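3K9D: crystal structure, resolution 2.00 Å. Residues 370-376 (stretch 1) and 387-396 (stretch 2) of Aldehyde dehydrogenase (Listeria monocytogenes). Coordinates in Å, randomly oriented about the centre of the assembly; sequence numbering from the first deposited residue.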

ATOM      1  N   GLY A 370     -11.176   2.868  17.137  1.00 13.96           N
ATOM      2  CA  GLY A 370      -9.797   2.524  17.450  1.00 20.43           C
ATOM      3  C   GLY A 370      -9.227   1.237  16.879  1.00 17.39           C
ATOM      4  O   GLY A 370      -8.024   1.013  16.986  1.00 19.92           O
ATOM      5  N   ALA A 371     -10.074   0.393  16.278  1.00 19.93           N
ATOM      6  CA  ALA A 371      -9.613  -0.822  15.582  1.00 17.58           C
ATOM      7  C   ALA A 371      -8.438  -0.541  14.643  1.00 12.61           C
ATOM      8  O   ALA A 371      -8.419   0.470  13.931  1.00 18.89           O
ATOM      9  CB  ALA A 371     -10.761  -1.479  14.810  1.00 17.16           C
ATOM     10  N   GLY A 372      -7.443  -1.411  14.669  1.00 13.46           N
ATOM     11  CA  GLY A 372      -6.257  -1.195  13.856  1.00 15.17           C
ATOM     12  C   GLY A 372      -5.139  -0.393  14.494  1.00 17.30           C
ATOM     13  O   GLY A 372      -4.011  -0.474  14.039  1.00 20.46           O
ATOM     14  N   HIS A 373      -5.427   0.402  15.521  1.00 19.14           N
ATOM     15  CA  HIS A 373      -4.370   1.210  16.118  1.00 15.21           C
ATOM     16  C   HIS A 373      -3.626   0.440  17.231  1.00 23.35           C
ATOM     17  O   HIS A 373      -2.825  -0.452  16.942  1.00 19.66           O
ATOM     18  CB  HIS A 373      -4.881   2.587  16.591  1.00 20.57           C
ATOM     19  CG  HIS A 373      -3.826   3.664  16.578  1.00 22.99           C
ATOM     20  ND1 HIS A 373      -2.564   3.483  17.100  1.00 23.53           N
ATOM     21  CD2 HIS A 373      -3.852   4.933  16.107  1.00 24.86           C
ATOM     22  CE1 HIS A 373      -1.849   4.580  16.929  1.00 19.32           C
ATOM     23  NE2 HIS A 373      -2.608   5.479  16.330  1.00 24.80           N
ATOM     24  N   THR A 374      -3.912   0.779  18.490  1.00 23.00           N
ATOM     25  CA  THR A 374      -3.144   0.297  19.653  1.00 17.70           C
ATOM     26  C   THR A 374      -4.067  -0.276  20.746  1.00 16.04           C
ATOM     27  O   THR A 374      -5.199   0.173  20.898  1.00 16.11           O
ATOM     28  CB  THR A 374      -2.323   1.465  20.276  1.00 22.20           C
ATOM     29  OG1 THR A 374      -1.601   2.151  19.258  1.00 22.78           O
ATOM     30  CG2 THR A 374      -1.323   0.962  21.292  1.00 24.75           C
ATOM     31  N   LEU A 375      -3.578  -1.291  21.458  1.00  9.38           N
ATOM     32  CA  LEU A 375      -4.120  -1.750  22.732  1.00 19.12           C
ATOM     33  C   LEU A 375      -2.900  -2.040  23.620  1.00 21.89           C
ATOM     34  O   LEU A 375      -1.853  -2.433  23.125  1.00 14.85           O
ATOM     35  CB  LEU A 375      -5.006  -3.003  22.558  1.00 13.59           C
ATOM     36  CG  LEU A 375      -5.596  -3.679  23.809  1.00 13.61           C
ATOM     37  CD1 LEU A 375      -6.962  -4.220  23.573  1.00 11.77           C
ATOM     38  CD2 LEU A 375      -4.695  -4.801  24.320  1.00 18.69           C
ATOM     39  N   ILE A 376      -3.036  -1.811  24.922  1.00 17.30           N
ATOM     40  CA  ILE A 376      -1.939  -1.999  25.873  1.00 18.62           C
ATOM     41  C   ILE A 376      -2.373  -3.063  26.889  1.00 16.33           C
ATOM     42  O   ILE A 376      -3.527  -3.117  27.277  1.00 15.55           O
ATOM     43  CB  ILE A 376      -1.540  -0.658  26.580  1.00 19.85           C
ATOM     44  CG1 ILE A 376      -1.283   0.471  25.571  1.00 19.19           C
ATOM     45  CG2 ILE A 376      -0.312  -0.853  27.493  1.00 23.86           C
ATOM     46  CD1 ILE A 376      -2.492   1.388  25.300  1.00 23.70           C
ATOM     47  N   GLU A 387      -3.039 -14.811  23.664  1.00 18.54           N
ATOM     48  CA  GLU A 387      -4.449 -14.780  23.255  1.00 18.76           C
ATOM     49  C   GLU A 387      -4.835 -13.386  22.754  1.00 20.60           C
ATOM     50  O   GLU A 387      -5.527 -13.251  21.749  1.00 17.37           O
ATOM     51  CB  GLU A 387      -5.375 -15.184  24.411  1.00 20.01           C
ATOM     52  CG  GLU A 387      -5.290 -16.650  24.826  1.00 22.74           C
ATOM     53  CD  GLU A 387      -6.317 -17.539  24.129  1.00 27.17           C
ATOM     54  OE1 GLU A 387      -6.453 -17.471  22.887  1.00 27.69           O
ATOM     55  OE2 GLU A 387      -6.979 -18.328  24.836  1.00 34.77           O
ATOM     56  N   PHE A 388      -4.377 -12.360  23.470  1.00 16.48           N
ATOM     57  CA  PHE A 388      -4.556 -10.959  23.071  1.00 21.58           C
ATOM     58  C   PHE A 388      -3.840 -10.671  21.744  1.00 19.93           C
ATOM     59  O   PHE A 388      -4.400 -10.015  20.841  1.00 22.09           O
ATOM     60  CB  PHE A 388      -4.095 -10.011  24.207  1.00 15.92           C
ATOM     61  CG  PHE A 388      -5.181  -9.716  25.217  1.00 12.61           C
ATOM     62  CD1 PHE A 388      -5.758 -10.746  25.965  1.00 17.07           C
ATOM     63  CD2 PHE A 388      -5.648  -8.414  25.408  1.00 17.08           C
ATOM     64  CE1 PHE A 388      -6.778 -10.493  26.883  1.00 27.80           C
ATOM     65  CE2 PHE A 388      -6.689  -8.149  26.328  1.00 14.90           C
ATOM     66  CZ  PHE A 388      -7.257  -9.200  27.055  1.00 11.46           C
ATOM     67  N   ALA A 389      -2.632 -11.218  21.613  1.00 16.36           N
ATOM     68  CA  ALA A 389      -1.814 -11.107  20.393  1.00 20.04           C
ATOM     69  C   ALA A 389      -2.508 -11.633  19.121  1.00 17.61           C
ATOM     70  O   ALA A 389      -2.378 -11.063  18.034  1.00 20.08           O
ATOM     71  CB  ALA A 389      -0.487 -11.824  20.603  1.00 13.26           C
ATOM     72  N   LEU A 390      -3.251 -12.718  19.268  1.00 18.38           N
ATOM     73  CA  LEU A 390      -3.869 -13.390  18.131  1.00 21.29           C
ATOM     74  C   LEU A 390      -5.274 -12.854  17.805  1.00 15.88           C
ATOM     75  O   LEU A 390      -5.829 -13.162  16.761  1.00 19.18           O
ATOM     76  CB  LEU A 390      -3.921 -14.896  18.404  1.00 23.39           C
ATOM     77  CG  LEU A 390      -2.615 -15.701  18.367  1.00 19.40           C
ATOM     78  CD1 LEU A 390      -2.810 -17.055  19.022  1.00 26.69           C
ATOM     79  CD2 LEU A 390      -2.144 -15.877  16.935  1.00 21.00           C
ATOM     80  N   LYS A 391      -5.839 -12.043  18.694  1.00 13.77           N
ATOM     81  CA  LYS A 391      -7.259 -11.742  18.622  1.00 15.50           C
ATOM     82  C   LYS A 391      -7.662 -10.277  18.634  1.00 18.64           C
ATOM     83  O   LYS A 391      -8.640  -9.912  17.974  1.00 16.46           O
ATOM     84  CB  LYS A 391      -8.016 -12.527  19.711  1.00 13.07           C
ATOM     85  CG  LYS A 391      -8.276 -13.960  19.335  1.00 23.14           C
ATOM     86  CD  LYS A 391      -9.132 -14.681  20.358  1.00 30.06           C
ATOM     87  CE  LYS A 391      -9.507 -16.077  19.860  1.00 38.90           C
ATOM     88  NZ  LYS A 391      -8.330 -16.974  19.628  1.00 31.16           N
ATOM     89  N   LYS A 392      -6.940  -9.441  19.379  1.00 20.32           N
ATOM     90  CA  LYS A 392      -7.294  -8.010  19.495  1.00 23.53           C
ATOM     91  C   LYS A 392      -7.087  -7.291  18.170  1.00 19.72           C
ATOM     92  O   LYS A 392      -5.990  -7.348  17.605  1.00 22.54           O
ATOM     93  CB  LYS A 392      -6.477  -7.309  20.598  1.00 27.16           C
ATOM     94  CG  LYS A 392      -6.603  -7.893  22.026  1.00 13.34           C
ATOM     95  CD  LYS A 392      -7.971  -7.692  22.652  1.00 19.44           C
ATOM     96  CE  LYS A 392      -8.851  -8.927  22.510  1.00 27.05           C
ATOM     97  NZ  LYS A 392      -8.333 -10.208  23.096  1.00 23.09           N
ATOM     98  N   PRO A 393      -8.139  -6.603  17.664  1.00 22.28           N
ATOM     99  CA  PRO A 393      -8.028  -6.012  16.319  1.00 15.68           C
ATOM    100  C   PRO A 393      -7.211  -4.712  16.293  1.00 12.38           C
ATOM    101  O   PRO A 393      -7.759  -3.620  16.114  1.00 22.90           O
ATOM    102  CB  PRO A 393      -9.486  -5.777  15.914  1.00 21.32           C
ATOM    103  CG  PRO A 393     -10.221  -5.560  17.245  1.00 15.31           C
ATOM    104  CD  PRO A 393      -9.449  -6.338  18.296  1.00 18.92           C
ATOM    105  N   VAL A 394      -5.905  -4.841  16.489  1.00 21.02           N
ATOM    106  CA  VAL A 394      -4.975  -3.699  16.481  1.00 14.33           C
ATOM    107  C   VAL A 394      -3.764  -4.046  15.637  1.00 18.28           C
ATOM    108  O   VAL A 394      -3.560  -5.202  15.301  1.00 18.16           O
ATOM    109  CB  VAL A 394      -4.493  -3.275  17.914  1.00 18.25           C
ATOM    110  CG1 VAL A 394      -5.659  -2.770  18.764  1.00 11.10           C
ATOM    111  CG2 VAL A 394      -3.736  -4.401  18.613  1.00 16.28           C
ATOM    112  N   SER A 395      -2.963  -3.043  15.305  1.00 14.52           N
ATOM    113  CA  SER A 395      -1.718  -3.266  14.574  1.00 19.18           C
ATOM    114  C   SER A 395      -0.501  -3.261  15.480  1.00 24.25           C
ATOM    115  O   SER A 395       0.555  -3.799  15.127  1.00 19.35           O
ATOM    116  CB  SER A 395      -1.555  -2.226  13.481  1.00 18.10           C
ATOM    117  OG  SER A 395      -2.660  -2.287  12.590  1.00 17.45           O
ATOM    118  N   ARG A 396      -0.647  -2.645  16.648  1.00 24.22           N
ATOM    119  CA  ARG A 396       0.427  -2.641  17.634  1.00 28.16           C
ATOM    120  C   ARG A 396      -0.160  -2.973  18.997  1.00 22.16           C
ATOM    121  O   ARG A 396      -1.034  -2.278  19.493  1.00 16.77           O
ATOM    122  CB  ARG A 396       1.226  -1.310  17.623  1.00 21.92           C
ATOM    123  CG  ARG A 396       0.383  -0.051  17.786  1.00 29.97           C
ATOM    124  CD  ARG A 396       1.055   1.242  17.326  1.00 25.85           C
ATOM    125  NE  ARG A 396       1.546   1.204  15.953  1.00 22.47           N
ATOM    126  CZ  ARG A 396       0.807   1.200  14.838  1.00 30.05           C
ATOM    127  NH1 ARG A 396      -0.513   1.224  14.876  1.00 19.32           N
ATOM    128  NH2 ARG A 396       1.415   1.170  13.656  1.00 18.15           N
TER

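Two chain segments that run side by side often combine side-chain packing with backbone hydrogen bonding, and residues 370-376 and 387-396 of this aldehyde dehydrogenase illustrate the principle well. Stretch 2 enters as the last part of a helix. Glu387 lies out of reach of stretch 1 and forms instead a long salt bridge within its own stretch, OE1 of Glu387 standing 3.8 Å from NZ of Lys391. One residue on, Phe388 points toward stretch 1, and its ring receives Leu375 at the edge, near the ring plane, with CD2 of Leu375 3.9 Å from CD2 of Phe388. Ala389, Leu390 and Lys391 make no contact with stretch 1.

Farther along, the CA-to-CB bond of Lys392 points toward stretch 1, but the end of the side chain leads away. The aliphatic part of the side chain is what serves the contact: its CD lies 3.7 Å from CD1 of Leu375. A long lysine can thus offer methylenes to a buried leucine while carrying its charge elsewhere.

From Pro393 onward backbone hydrogen bonds join the side-chain contacts. Its carbonyl accepts a nearly straight hydrogen bond, N of Gly372 to O of Pro393 at 2.7 Å, and the same oxygen receives a CA-H...O contact from Ala371, whose CA is 3.4 Å away. Gly372 belongs to a type II turn running from Gly370 to His373, closed by a bond from N of His373 to O of Gly370 (3.0 Å). Its positive phi of 89° would jam a CB against the preceding carbonyl, so the backbone itself calls for glycine here.

Val394 contributes hydrocarbon, its CG1 packing 3.9 Å from CB of Leu375. Thus Leu375 meets Phe388, Lys392 and Val394 in turn, linking the helix to the extended segment.

At the corner in stretch 2, Ser395 uses both backbone and side chain. Its OG donates to O of Gly372 at 2.7 Å, while its N donates to O of His373 at 3.1 Å and more weakly to O of Gly372 at 3.0 Å. The carbonyl of His373 is shared, because N of Arg396 also reaches O of His373 at 3.1 Å.

Arg396 then pairs with Thr374 in a parallel bridge, their side chains on the same face of the sheet, where CG of Arg396 comes within 3.3 Å of OG1 of Thr374. Its carbonyl also accepts a weak bond from N of Leu375, 3.4 Å from O of Arg396. The guanidinium is hydrogen-bonded elsewhere in the structure.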